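Local coordinates for protein porin B (Pseudomonas putida, PDB 4GEY) that forms an outer-membrane beta-barrel channel, here with glucose bound, that probably admits sugars into the cell envelope, at residues H285-V299 against L310-N324. The protein carries 2 engineered substitutions. Residues are numbered along the deposited sequence; the frame is centred on the assembly and turned at random.
Sequences HSSKHGWWVVAQQQV and LSLFANFTVHDKATN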
ATOM      1  N   HIS A 285      10.987 -16.910  16.565  1.00 43.17           N
ATOM      2  CA  HIS A 285      10.255 -16.148  17.563  1.00 35.83           C
ATOM      3  C   HIS A 285       8.772 -16.407  17.359  1.00 50.40           C
ATOM      4  O   HIS A 285       8.310 -16.624  16.233  1.00 34.83           O
ATOM      5  CB  HIS A 285      10.546 -14.648  17.442  1.00 34.62           C
ATOM      6  CG  HIS A 285      11.996 -14.299  17.573  1.00 44.10           C
ATOM      7  ND1 HIS A 285      12.573 -13.947  18.776  1.00 43.40           N
ATOM      8  CD2 HIS A 285      12.990 -14.249  16.653  1.00 42.32           C
ATOM      9  CE1 HIS A 285      13.858 -13.705  18.594  1.00 43.12           C
ATOM     10  NE2 HIS A 285      14.137 -13.884  17.314  1.00 42.50           N
ATOM     11  N   SER A 286       8.017 -16.388  18.452  1.00 36.34           N
ATOM     12  CA  SER A 286       6.606 -16.732  18.378  1.00 42.44           C
ATOM     13  C   SER A 286       5.725 -15.602  17.827  1.00 39.49           C
ATOM     14  O   SER A 286       4.516 -15.781  17.660  1.00 34.83           O
ATOM     15  CB  SER A 286       6.107 -17.207  19.738  1.00 44.39           C
ATOM     16  OG  SER A 286       6.219 -16.175  20.694  1.00 49.82           O
ATOM     17  N   SER A 287       6.331 -14.458  17.514  1.00 36.06           N
ATOM     18  CA  SER A 287       5.566 -13.315  17.022  1.00 32.53           C
ATOM     19  C   SER A 287       6.392 -12.250  16.294  1.00 31.33           C
ATOM     20  O   SER A 287       7.631 -12.262  16.320  1.00 32.28           O
ATOM     21  CB  SER A 287       4.842 -12.641  18.189  1.00 36.97           C
ATOM     22  OG  SER A 287       5.710 -11.765  18.900  1.00 32.97           O
ATOM     23  N   LYS A 288       5.676 -11.323  15.657  1.00 30.20           N
ATOM     24  CA  LYS A 288       6.242 -10.070  15.151  1.00 29.16           C
ATOM     25  C   LYS A 288       5.364  -8.970  15.732  1.00 37.89           C
ATOM     26  O   LYS A 288       4.246  -9.254  16.172  1.00 36.85           O
ATOM     27  CB  LYS A 288       6.187 -10.015  13.624  1.00 28.11           C
ATOM     28  CG  LYS A 288       6.849 -11.188  12.921  1.00 32.64           C
ATOM     29  CD  LYS A 288       6.817 -11.035  11.407  1.00 27.45           C
ATOM     30  CE  LYS A 288       8.163 -10.604  10.851  1.00 36.24           C
ATOM     31  NZ  LYS A 288       8.351  -9.129  10.827  1.00 38.01           N
ATOM     32  N   HIS A 289       5.848  -7.727  15.734  1.00 33.97           N
ATOM     33  CA  HIS A 289       5.053  -6.602  16.233  1.00 31.14           C
ATOM     34  C   HIS A 289       5.636  -5.274  15.749  1.00 33.82           C
ATOM     35  O   HIS A 289       6.817  -5.203  15.413  1.00 41.97           O
ATOM     36  CB  HIS A 289       5.006  -6.617  17.768  1.00 29.19           C
ATOM     37  CG  HIS A 289       6.308  -6.259  18.406  1.00 29.70           C
ATOM     38  ND1 HIS A 289       6.755  -4.958  18.509  1.00 43.79           N
ATOM     39  CD2 HIS A 289       7.279  -7.031  18.940  1.00 30.62           C
ATOM     40  CE1 HIS A 289       7.940  -4.944  19.092  1.00 35.53           C
ATOM     41  NE2 HIS A 289       8.275  -6.188  19.372  1.00 41.32           N
ATOM     42  N   GLY A 290       4.819  -4.219  15.730  1.00 30.60           N
ATOM     43  CA  GLY A 290       5.305  -2.898  15.369  1.00 28.60           C
ATOM     44  C   GLY A 290       4.283  -1.801  15.574  1.00 37.52           C
ATOM     45  O   GLY A 290       3.168  -2.077  16.014  1.00 39.73           O
ATOM     46  N   TRP A 291       4.667  -0.562  15.257  1.00 40.67           N
ATOM     47  CA  TRP A 291       3.807   0.608  15.450  1.00 33.91           C
ATOM     48  C   TRP A 291       3.768   1.459  14.195  1.00 30.91           C
ATOM     49  O   TRP A 291       4.591   1.304  13.290  1.00 29.71           O
ATOM     50  CB  TRP A 291       4.336   1.507  16.565  1.00 37.85           C
ATOM     51  CG  TRP A 291       4.456   0.902  17.913  1.00 39.51           C
ATOM     52  CD1 TRP A 291       5.468   0.105  18.372  1.00 40.07           C
ATOM     53  CD2 TRP A 291       3.568   1.099  19.017  1.00 43.00           C
ATOM     54  NE1 TRP A 291       5.252  -0.224  19.688  1.00 45.18           N
ATOM     55  CE2 TRP A 291       4.089   0.372  20.106  1.00 47.45           C
ATOM     56  CE3 TRP A 291       2.376   1.810  19.187  1.00 40.78           C
ATOM     57  CZ2 TRP A 291       3.452   0.329  21.343  1.00 46.16           C
ATOM     58  CZ3 TRP A 291       1.752   1.771  20.417  1.00 41.43           C
ATOM     59  CH2 TRP A 291       2.287   1.035  21.476  1.00 46.11           C
ATOM     60  N   TRP A 292       2.826   2.392  14.146  1.00 29.32           N
ATOM     61  CA  TRP A 292       2.728   3.266  12.984  1.00 28.87           C
ATOM     62  C   TRP A 292       2.027   4.571  13.302  1.00 32.52           C
ATOM     63  O   TRP A 292       1.211   4.652  14.234  1.00 36.63           O
ATOM     64  CB  TRP A 292       2.015   2.571  11.832  1.00 22.95           C
ATOM     65  CG  TRP A 292       0.538   2.441  11.992  1.00 40.77           C
ATOM     66  CD1 TRP A 292      -0.407   3.425  11.821  1.00 36.31           C
ATOM     67  CD2 TRP A 292      -0.185   1.249  12.309  1.00 39.71           C
ATOM     68  NE1 TRP A 292      -1.666   2.918  12.035  1.00 28.54           N
ATOM     69  CE2 TRP A 292      -1.560   1.585  12.334  1.00 33.24           C
ATOM     70  CE3 TRP A 292       0.194  -0.069  12.583  1.00 39.18           C
ATOM     71  CZ2 TRP A 292      -2.552   0.650  12.623  1.00 35.86           C
ATOM     72  CZ3 TRP A 292      -0.792  -0.994  12.873  1.00 41.30           C
ATOM     73  CH2 TRP A 292      -2.152  -0.629  12.887  1.00 40.50           C
ATOM     74  N   VAL A 293       2.367   5.593  12.523  1.00 28.07           N
ATOM     75  CA  VAL A 293       1.685   6.873  12.593  1.00 29.48           C
ATOM     76  C   VAL A 293       1.349   7.284  11.168  1.00 34.09           C
ATOM     77  O   VAL A 293       2.169   7.144  10.257  1.00 34.65           O
ATOM     78  CB  VAL A 293       2.549   8.003  13.253  1.00 30.94           C
ATOM     79  CG1 VAL A 293       1.835   9.344  13.145  1.00 24.24           C
ATOM     80  CG2 VAL A 293       2.866   7.696  14.716  1.00 24.90           C
ATOM     81  N   VAL A 294       0.127   7.761  10.969  1.00 36.71           N
ATOM     82  CA  VAL A 294      -0.221   8.418   9.723  1.00 35.53           C
ATOM     83  C   VAL A 294      -0.808   9.761  10.058  1.00 31.60           C
ATOM     84  O   VAL A 294      -1.677   9.867  10.923  1.00 27.46           O
ATOM     85  CB  VAL A 294      -1.257   7.649   8.912  1.00 34.37           C
ATOM     86  CG1 VAL A 294      -1.240   8.152   7.461  1.00 26.17           C
ATOM     87  CG2 VAL A 294      -0.977   6.155   8.976  1.00 21.81           C
ATOM     88  N   ALA A 295      -0.329  10.788   9.376  1.00 24.63           N
ATOM     89  CA  ALA A 295      -0.857  12.110   9.583  1.00 23.33           C
ATOM     90  C   ALA A 295      -1.081  12.780   8.236  1.00 30.19           C
ATOM     91  O   ALA A 295      -0.235  12.709   7.352  1.00 36.75           O
ATOM     92  CB  ALA A 295       0.085  12.916  10.445  1.00 23.95           C
ATOM     93  N   GLN A 296      -2.242  13.405   8.083  1.00 31.58           N
ATOM     94  CA  GLN A 296      -2.564  14.168   6.888  1.00 23.31           C
ATOM     95  C   GLN A 296      -3.321  15.400   7.333  1.00 26.35           C
ATOM     96  O   GLN A 296      -4.235  15.311   8.143  1.00 33.75           O
ATOM     97  CB  GLN A 296      -3.449  13.355   5.954  1.00 22.83           C
ATOM     98  CG  GLN A 296      -2.864  12.040   5.480  1.00 22.15           C
ATOM     99  CD  GLN A 296      -3.866  11.258   4.654  1.00 26.16           C
ATOM    100  OE1 GLN A 296      -4.524  10.342   5.154  1.00 30.15           O
ATOM    101  NE2 GLN A 296      -4.005  11.631   3.381  1.00 28.25           N
ATOM    102  N   GLN A 297      -2.955  16.554   6.798  1.00 24.45           N
ATOM    103  CA  GLN A 297      -3.578  17.792   7.216  1.00 25.32           C
ATOM    104  C   GLN A 297      -3.673  18.793   6.079  1.00 25.62           C
ATOM    105  O   GLN A 297      -2.694  19.062   5.395  1.00 25.51           O
ATOM    106  CB  GLN A 297      -2.774  18.396   8.356  1.00 25.95           C
ATOM    107  CG  GLN A 297      -3.370  19.647   8.929  1.00 28.50           C
ATOM    108  CD  GLN A 297      -4.695  19.371   9.596  1.00 31.76           C
ATOM    109  OE1 GLN A 297      -4.775  18.578  10.536  1.00 28.20           O
ATOM    110  NE2 GLN A 297      -5.752  20.004   9.095  1.00 31.78           N
ATOM    111  N   GLN A 298      -4.859  19.347   5.873  1.00 26.08           N
ATOM    112  CA  GLN A 298      -4.990  20.483   4.977  1.00 38.03           C
ATOM    113  C   GLN A 298      -4.588  21.740   5.747  1.00 36.03           C
ATOM    114  O   GLN A 298      -5.120  22.014   6.806  1.00 31.59           O
ATOM    115  CB  GLN A 298      -6.421  20.606   4.443  1.00 35.77           C
ATOM    116  CG  GLN A 298      -6.580  21.623   3.310  1.00 37.61           C
ATOM    117  CD  GLN A 298      -7.995  21.665   2.715  1.00 42.02           C
ATOM    118  OE1 GLN A 298      -8.791  20.727   2.868  1.00 37.67           O
ATOM    119  NE2 GLN A 298      -8.308  22.765   2.025  1.00 28.64           N
ATOM    120  N   VAL A 299      -3.644  22.503   5.211  1.00 38.00           N
ATOM    121  CA  VAL A 299      -3.175  23.690   5.909  1.00 34.33           C
ATOM    122  C   VAL A 299      -3.579  25.030   5.275  1.00 32.46           C
ATOM    123  O   VAL A 299      -3.587  26.051   5.964  1.00 33.10           O
ATOM    124  CB  VAL A 299      -1.654  23.632   6.217  1.00 46.64           C
ATOM    125  CG1 VAL A 299      -1.359  22.470   7.151  1.00 49.07           C
ATOM    126  CG2 VAL A 299      -0.838  23.507   4.952  1.00 28.51           C
ATOM    127  N   LEU A 310      -3.185  23.731  -0.011  1.00 37.40           N
ATOM    128  CA  LEU A 310      -2.050  22.870   0.339  1.00 33.45           C
ATOM    129  C   LEU A 310      -2.384  21.841   1.433  1.00 36.60           C
ATOM    130  O   LEU A 310      -2.943  22.185   2.488  1.00 31.24           O
ATOM    131  CB  LEU A 310      -0.866  23.738   0.793  1.00 32.04           C
ATOM    132  CG  LEU A 310       0.474  23.067   1.148  1.00 33.73           C
ATOM    133  CD1 LEU A 310       1.165  22.537  -0.091  1.00 27.02           C
ATOM    134  CD2 LEU A 310       1.393  24.024   1.890  1.00 28.41           C
ATOM    135  N   SER A 311      -2.040  20.583   1.171  1.00 25.81           N
ATOM    136  CA  SER A 311      -2.166  19.528   2.171  1.00 25.20           C
ATOM    137  C   SER A 311      -0.804  18.913   2.455  1.00 29.47           C
ATOM    138  O   SER A 311      -0.053  18.620   1.518  1.00 31.58           O
ATOM    139  CB  SER A 311      -3.116  18.431   1.694  1.00 24.57           C
ATOM    140  OG  SER A 311      -4.474  18.791   1.858  1.00 31.25           O
ATOM    141  N   LEU A 312      -0.488  18.708   3.734  1.00 24.78           N
ATOM    142  CA  LEU A 312       0.759  18.050   4.116  1.00 24.41           C
ATOM    143  C   LEU A 312       0.464  16.624   4.531  1.00 27.91           C
ATOM    144  O   LEU A 312      -0.650  16.320   4.953  1.00 32.93           O
ATOM    145  CB  LEU A 312       1.433  18.776   5.277  1.00 25.12           C
ATOM    146  CG  LEU A 312       1.766  20.249   5.064  1.00 27.37           C
ATOM    147  CD1 LEU A 312       2.669  20.771   6.179  1.00 26.75           C
ATOM    148  CD2 LEU A 312       2.389  20.456   3.689  1.00 27.55           C
ATOM    149  N   PHE A 313       1.449  15.741   4.410  1.00 27.54           N
ATOM    150  CA  PHE A 313       1.274  14.380   4.905  1.00 27.44           C
ATOM    151  C   PHE A 313       2.569  13.786   5.404  1.00 28.82           C
ATOM    152  O   PHE A 313       3.652  14.179   4.965  1.00 30.72           O
ATOM    153  CB  PHE A 313       0.622  13.456   3.855  1.00 24.54           C
ATOM    154  CG  PHE A 313       1.463  13.219   2.617  1.00 24.65           C
ATOM    155  CD1 PHE A 313       2.481  12.277   2.612  1.00 21.32           C
ATOM    156  CD2 PHE A 313       1.208  13.916   1.442  1.00 30.53           C
ATOM    157  CE1 PHE A 313       3.240  12.048   1.475  1.00 21.07           C
ATOM    158  CE2 PHE A 313       1.967  13.687   0.293  1.00 28.07           C
ATOM    159  CZ  PHE A 313       2.984  12.748   0.315  1.00 21.21           C
ATOM    160  N   ALA A 314       2.438  12.815   6.309  1.00 34.24           N
ATOM    161  CA  ALA A 314       3.583  12.088   6.851  1.00 26.08           C
ATOM    162  C   ALA A 314       3.204  10.694   7.313  1.00 24.94           C
ATOM    163  O   ALA A 314       2.088  10.450   7.761  1.00 27.65           O
ATOM    164  CB  ALA A 314       4.224  12.858   7.984  1.00 23.08           C
ATOM    165  N   ASN A 315       4.150   9.776   7.178  1.00 31.81           N
ATOM    166  CA  ASN A 315       4.004   8.406   7.642  1.00 30.40           C
ATOM    167  C   ASN A 315       5.295   7.997   8.340  1.00 32.18           C
ATOM    168  O   ASN A 315       6.395   8.326   7.888  1.00 36.32           O
ATOM    169  CB  ASN A 315       3.749   7.461   6.467  1.00 29.55           C
ATOM    170  CG  ASN A 315       2.299   7.452   6.013  1.00 33.99           C
ATOM    171  OD1 ASN A 315       1.495   6.633   6.467  1.00 35.10           O
ATOM    172  ND2 ASN A 315       1.965   8.341   5.084  1.00 36.45           N
ATOM    173  N   PHE A 316       5.156   7.293   9.449  1.00 28.73           N
ATOM    174  CA  PHE A 316       6.289   6.751  10.178  1.00 27.21           C
ATOM    175  C   PHE A 316       5.936   5.318  10.530  1.00 29.20           C
ATOM    176  O   PHE A 316       4.773   4.970  10.752  1.00 32.25           O
ATOM    177  CB  PHE A 316       6.578   7.548  11.459  1.00 27.06           C
ATOM    178  CG  PHE A 316       6.806   9.011  11.226  1.00 33.05           C
ATOM    179  CD1 PHE A 316       5.741   9.907  11.226  1.00 34.75           C
ATOM    180  CD2 PHE A 316       8.082   9.498  10.995  1.00 35.18           C
ATOM    181  CE1 PHE A 316       5.950  11.262  11.001  1.00 34.92           C
ATOM    182  CE2 PHE A 316       8.302  10.858  10.773  1.00 28.93           C
ATOM    183  CZ  PHE A 316       7.238  11.737  10.772  1.00 30.31           C
ATOM    184  N   THR A 317       6.944   4.478  10.598  1.00 26.48           N
ATOM    185  CA  THR A 317       6.686   3.077  10.763  1.00 29.08           C
ATOM    186  C   THR A 317       7.871   2.524  11.541  1.00 28.94           C
ATOM    187  O   THR A 317       8.997   3.020  11.414  1.00 34.24           O
ATOM    188  CB  THR A 317       6.498   2.457   9.368  1.00 35.11           C
ATOM    189  OG1 THR A 317       5.249   1.763   9.280  1.00 32.68           O
ATOM    190  CG2 THR A 317       7.622   1.566   9.028  1.00 37.04           C
ATOM    191  N   VAL A 318       7.605   1.546  12.395  1.00 33.28           N
ATOM    192  CA  VAL A 318       8.627   0.986  13.285  1.00 31.98           C
ATOM    193  C   VAL A 318       8.343  -0.501  13.502  1.00 32.30           C
ATOM    194  O   VAL A 318       7.199  -0.883  13.792  1.00 24.92           O
ATOM    195  CB  VAL A 318       8.681   1.745  14.644  1.00 33.80           C
ATOM    196  CG1 VAL A 318       9.105   0.826  15.769  1.00 37.37           C
ATOM    197  CG2 VAL A 318       9.627   2.934  14.565  1.00 29.54           C
ATOM    198  N   HIS A 319       9.378  -1.330  13.360  1.00 25.14           N
ATOM    199  CA  HIS A 319       9.216  -2.791  13.370  1.00 33.50           C
ATOM    200  C   HIS A 319      10.213  -3.515  14.251  1.00 34.55           C
ATOM    201  O   HIS A 319      11.304  -3.004  14.510  1.00 34.82           O
ATOM    202  CB  HIS A 319       9.318  -3.331  11.953  1.00 29.04           C
ATOM    203  CG  HIS A 319       8.476  -2.576  10.987  1.00 30.43           C
ATOM    204  ND1 HIS A 319       7.121  -2.794  10.865  1.00 41.32           N
ATOM    205  CD2 HIS A 319       8.773  -1.563  10.144  1.00 25.97           C
ATOM    206  CE1 HIS A 319       6.625  -1.970   9.963  1.00 35.25           C
ATOM    207  NE2 HIS A 319       7.610  -1.223   9.501  1.00 28.66           N
ATOM    208  N   ASP A 320       9.843  -4.712  14.701  1.00 27.02           N
ATOM    209  CA  ASP A 320      10.681  -5.434  15.640  1.00 28.13           C
ATOM    210  C   ASP A 320      12.050  -5.761  15.042  1.00 33.12           C
ATOM    211  O   ASP A 320      12.139  -6.353  13.962  1.00 27.70           O
ATOM    212  CB  ASP A 320       9.963  -6.670  16.223  1.00 45.28           C
ATOM    213  CG  ASP A 320       9.768  -7.794  15.209  1.00 46.29           C
ATOM    214  OD1 ASP A 320      10.678  -8.653  15.099  1.00 47.81           O
ATOM    215  OD2 ASP A 320       8.691  -7.839  14.558  1.00 32.07           O
ATOM    216  N   LYS A 321      13.108  -5.339  15.746  1.00 35.69           N
ATOM    217  CA  LYS A 321      14.493  -5.583  15.336  1.00 29.12           C
ATOM    218  C   LYS A 321      14.815  -7.069  15.216  1.00 29.73           C
ATOM    219  O   LYS A 321      15.721  -7.449  14.487  1.00 48.68           O
ATOM    220  CB  LYS A 321      15.483  -4.949  16.317  1.00 46.27           C
ATOM    221  CG  LYS A 321      15.481  -3.416  16.386  1.00 58.91           C
ATOM    222  CD  LYS A 321      16.164  -2.748  15.176  1.00 59.59           C
ATOM    223  CE  LYS A 321      17.165  -1.644  15.584  1.00 57.49           C
ATOM    224  NZ  LYS A 321      16.602  -0.501  16.364  1.00 53.37           N
ATOM    225  N   ALA A 322      14.086  -7.910  15.935  1.00 30.38           N
ATOM    226  CA  ALA A 322      14.372  -9.340  15.915  1.00 37.17           C
ATOM    227  C   ALA A 322      14.211  -9.959  14.528  1.00 38.41           C
ATOM    228  O   ALA A 322      15.114 -10.663  14.057  1.00 41.15           O
ATOM    229  CB  ALA A 322      13.531 -10.091  16.951  1.00 32.08           C
ATOM    230  N   THR A 323      13.084  -9.679  13.874  1.00 29.45           N
ATOM    231  CA  THR A 323      12.670 -10.449  12.698  1.00 32.01           C
ATOM    232  C   THR A 323      12.444  -9.673  11.389  1.00 27.70           C
ATOM    233  O   THR A 323      12.435 -10.262  10.318  1.00 31.21           O
ATOM    234  CB  THR A 323      11.385 -11.242  13.001  1.00 31.69           C
ATOM    235  OG1 THR A 323      10.286 -10.335  13.172  1.00 30.94           O
ATOM    236  CG2 THR A 323      11.557 -12.082  14.254  1.00 30.70           C
ATOM    237  N   ASN A 324      12.263  -8.364  11.485  1.00 33.15           N
ATOM    238  CA  ASN A 324      11.869  -7.552  10.346  1.00 31.71           C
ATOM    239  C   ASN A 324      13.050  -6.941   9.587  1.00 35.59           C
ATOM    240  O   ASN A 324      13.922  -6.322  10.193  1.00 34.64           O
ATOM    241  CB  ASN A 324      10.952  -6.440  10.836  1.00 34.89           C
ATOM    242  CG  ASN A 324       9.840  -6.142   9.861  1.00 35.60           C
ATOM    243  OD1 ASN A 324       8.906  -6.934   9.717  1.00 31.16           O
ATOM    244  ND2 ASN A 324       9.930  -4.996   9.184  1.00 29.82           N
TER
HETATM  245  O   HOH W   1       7.388  -6.590  12.217  1.00 31.26           O
HETATM  246  O   HOH W   2       2.489   4.458   8.278  1.00 30.57           O
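Leu310 opens the pairing with its carbonyl, which takes the backbone N-H of Val299, while its CD2 branch lies alongside Val299 CG2 at 3.8 Å. From Ser311 to His319 the strands pair antiparallel, and Leu312, Ala314, Phe316 and Val318 make the hydrogen-bonded pairs with Gln297, Ala295, Val293 and Trp291. These side chains share one face, where the edge of the Phe316 ring meets Val293 CB. One detergent molecule touches Trp291, another Gln297, Leu312 and Phe313. On the other face Asn315 points the same way as Val294, its OD1 3.3 Å from Val294 CG1; its ND2 is held by Gln331 of the next strand. Trp292, opposite Thr317, hydrogen-bonds Glu238 through NE1.

Beyond His319, Asp320 ties the strand ends together. Its CG sits between the backbone N and the carbonyl carbon (chi1 70°), which brings OD2 to His289 N at 3.1 Å, met from above the carboxylate plane. Asp320 CB lies over one face of the His289 ring, 3.8 Å from its centroid. Asp320 OD1 accepts from Thr323 N, an Asx motif, and from Thr323 OG1 on its syn lone pair, 2.6 Å. Lys288 NZ forms a long salt bridge of 4.0 Å to Asp320 OD2, bridged also by a water. Replacing Asp320 by an alanine is likely to leave His289 N without its acceptor, Lys288 without a nearby carboxylate, and the turn at Thr323 less firmly held. Ala322 CB then covers a face of the His285 ring, and Asn324 OD1 lies 2.5 Å from Lys288 NZ. Such a hairpin, its side chains alternating between an outward face (Trp291, Val293, Phe316, Val318) and one including Asn315, Thr317 and His319, is characteristic of the porin barrel wall.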